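Local atomic coordinates of peptidase M16 C-terminal domain-containing protein (Enterococcus faecalis, PDB entry 3D3Y), a protein that is of unknown function but carries a peptidase M16 C-terminal (inactive) domain and probably has a fold related to zinc-dependent M16 peptidases. Residues K170-S173 against F174-A178. Numbering follows the deposited sequence.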
ATOM      1  N   LYS A 170      -7.378  11.994  -3.056  1.00 36.05           N
ATOM      2  CA  LYS A 170      -7.134  12.107  -4.499  1.00 37.58           C
ATOM      3  C   LYS A 170      -5.645  12.040  -4.891  1.00 38.54           C
ATOM      4  O   LYS A 170      -5.302  11.940  -6.075  1.00 38.83           O
ATOM      5  CB  LYS A 170      -7.838  13.346  -5.072  1.00 37.54           C
ATOM      6  CG  LYS A 170      -7.422  14.652  -4.475  1.00 38.73           C
ATOM      7  CD  LYS A 170      -7.899  15.838  -5.319  1.00 43.71           C
ATOM      8  CE  LYS A 170      -9.364  16.128  -5.109  1.00 45.72           C
ATOM      9  NZ  LYS A 170      -9.792  17.303  -5.945  1.00 50.22           N
ATOM     10  N   ILE A 171      -4.772  12.012  -3.887  1.00 38.84           N
ATOM     11  CA  ILE A 171      -3.322  11.945  -4.074  1.00 39.23           C
ATOM     12  C   ILE A 171      -2.809  10.511  -3.873  1.00 39.02           C
ATOM     13  O   ILE A 171      -3.110   9.887  -2.828  1.00 38.81           O
ATOM     14  CB  ILE A 171      -2.619  12.873  -3.033  1.00 38.60           C
ATOM     15  CG1 ILE A 171      -3.283  14.252  -2.976  1.00 39.59           C
ATOM     16  CG2 ILE A 171      -1.086  12.974  -3.266  1.00 40.82           C
ATOM     17  CD1 ILE A 171      -3.170  15.109  -4.255  1.00 41.67           C
ATOM     18  N   PRO A 172      -1.980  10.008  -4.826  1.00 38.87           N
ATOM     19  CA  PRO A 172      -1.344   8.695  -4.669  1.00 38.35           C
ATOM     20  C   PRO A 172      -0.335   8.673  -3.528  1.00 38.76           C
ATOM     21  O   PRO A 172       0.153   9.718  -3.087  1.00 38.20           O
ATOM     22  CB  PRO A 172      -0.617   8.470  -5.995  1.00 38.14           C
ATOM     23  CG  PRO A 172      -0.793   9.686  -6.790  1.00 38.96           C
ATOM     24  CD  PRO A 172      -1.636  10.670  -6.103  1.00 38.70           C
ATOM     25  N   SER A 173      -0.030   7.476  -3.048  1.00 39.56           N
ATOM     26  CA  SER A 173       0.886   7.311  -1.936  1.00 40.13           C
ATOM     27  C   SER A 173       2.256   7.981  -2.141  1.00 39.56           C
ATOM     28  O   SER A 173       2.920   8.294  -1.161  1.00 40.09           O
ATOM     29  CB  SER A 173       1.074   5.817  -1.667  1.00 40.50           C
ATOM     30  OG  SER A 173       1.931   5.227  -2.611  1.00 42.43           O
ATOM     31  N   PHE A 174       2.678   8.161  -3.407  1.00 38.65           N
ATOM     32  CA  PHE A 174       4.004   8.681  -3.742  1.00 37.89           C
ATOM     33  C   PHE A 174       3.983  10.142  -4.168  1.00 37.62           C
ATOM     34  O   PHE A 174       5.010  10.676  -4.610  1.00 38.79           O
ATOM     35  CB  PHE A 174       4.666   7.818  -4.832  1.00 37.64           C
ATOM     36  CG  PHE A 174       3.708   7.391  -5.927  1.00 39.20           C
ATOM     37  CD1 PHE A 174       3.125   8.322  -6.782  1.00 38.31           C
ATOM     38  CD2 PHE A 174       3.380   6.043  -6.085  1.00 38.74           C
ATOM     39  CE1 PHE A 174       2.199   7.901  -7.806  1.00 40.19           C
ATOM     40  CE2 PHE A 174       2.484   5.621  -7.090  1.00 40.19           C
ATOM     41  CZ  PHE A 174       1.889   6.549  -7.947  1.00 38.39           C
ATOM     42  N   GLY A 175       2.828  10.789  -4.030  1.00 36.93           N
ATOM     43  CA  GLY A 175       2.716  12.216  -4.291  1.00 36.66           C
ATOM     44  C   GLY A 175       2.588  12.566  -5.754  1.00 36.21           C
ATOM     45  O   GLY A 175       2.280  11.711  -6.584  1.00 35.58           O
ATOM     46  N   THR A 176       2.818  13.832  -6.086  1.00 36.09           N
ATOM     47  CA  THR A 176       2.655  14.260  -7.471  1.00 36.29           C
ATOM     48  C   THR A 176       3.826  15.125  -7.888  1.00 36.50           C
ATOM     49  O   THR A 176       4.514  15.706  -7.042  1.00 35.75           O
ATOM     50  CB  THR A 176       1.412  15.118  -7.653  1.00 37.20           C
ATOM     51  OG1 THR A 176       1.623  16.362  -6.982  1.00 37.39           O
ATOM     52  CG2 THR A 176       0.142  14.410  -7.091  1.00 38.36           C
ATOM     53  N   VAL A 177       4.020  15.255  -9.194  1.00 35.83           N
ATOM     54  CA  VAL A 177       5.117  16.088  -9.714  1.00 36.23           C
ATOM     55  C   VAL A 177       4.957  17.572  -9.334  1.00 36.60           C
ATOM     56  O   VAL A 177       5.936  18.238  -8.979  1.00 35.27           O
ATOM     57  CB  VAL A 177       5.242  15.872 -11.225  1.00 36.77           C
ATOM     58  CG1 VAL A 177       6.222  16.832 -11.861  1.00 38.35           C
ATOM     59  CG2 VAL A 177       5.687  14.438 -11.445  1.00 36.43           C
ATOM     60  N   ALA A 178       3.719  18.069  -9.406  1.00 37.28           N
ATOM     61  CA  ALA A 178       3.407  19.455  -9.034  1.00 37.76           C
ATOM     62  C   ALA A 178       3.777  19.752  -7.576  1.00 37.35           C
ATOM     63  O   ALA A 178       4.350  20.795  -7.267  1.00 38.00           O
ATOM     64  CB  ALA A 178       1.921  19.767  -9.297  1.00 38.21           C
TER
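The F174 ring takes P172 over one of its faces: CB of P172 lies 3.9 Å from the centroid of the F174 ring, 29° off the ring normal, a CH-pi contact. CB of P172 sits off-centre over the CD1-CE1-CZ side of that face, nearest CE1 of F174 at 3.4 Å, with CG of P172 close by. OG of S173 lies obliquely to the ring, 3.9 Å from CD2 of F174. The P172 and F174 side chains cross at about a right angle. With chi1 at 41°, CG of F174 sits between its backbone N and carbonyl carbon, which folds the ring back over the proline; the F174 side chain also touches L143 and I146 of helix 129-148 and T44 of helix 40-52. The backbone carrying this pair turns back on itself, CA of P172 and CA of G175 being 5.4 Å apart. N of G175 donates to O of P172 at 3.0 Å with a nearly straight N-H...O angle of 165°. The positive phi of G175 suits glycine, and CG2 of I171 packs 4.0 Å from CA of G175. OG1 of T176 accepts from N of A179, making T176 the N-cap of helix 177-182. That bond and the helix-like backbone angles of S173 and F174 define a type I beta turn from P172 to G175, leading from the loop after helix 150-162 into a capped helix start.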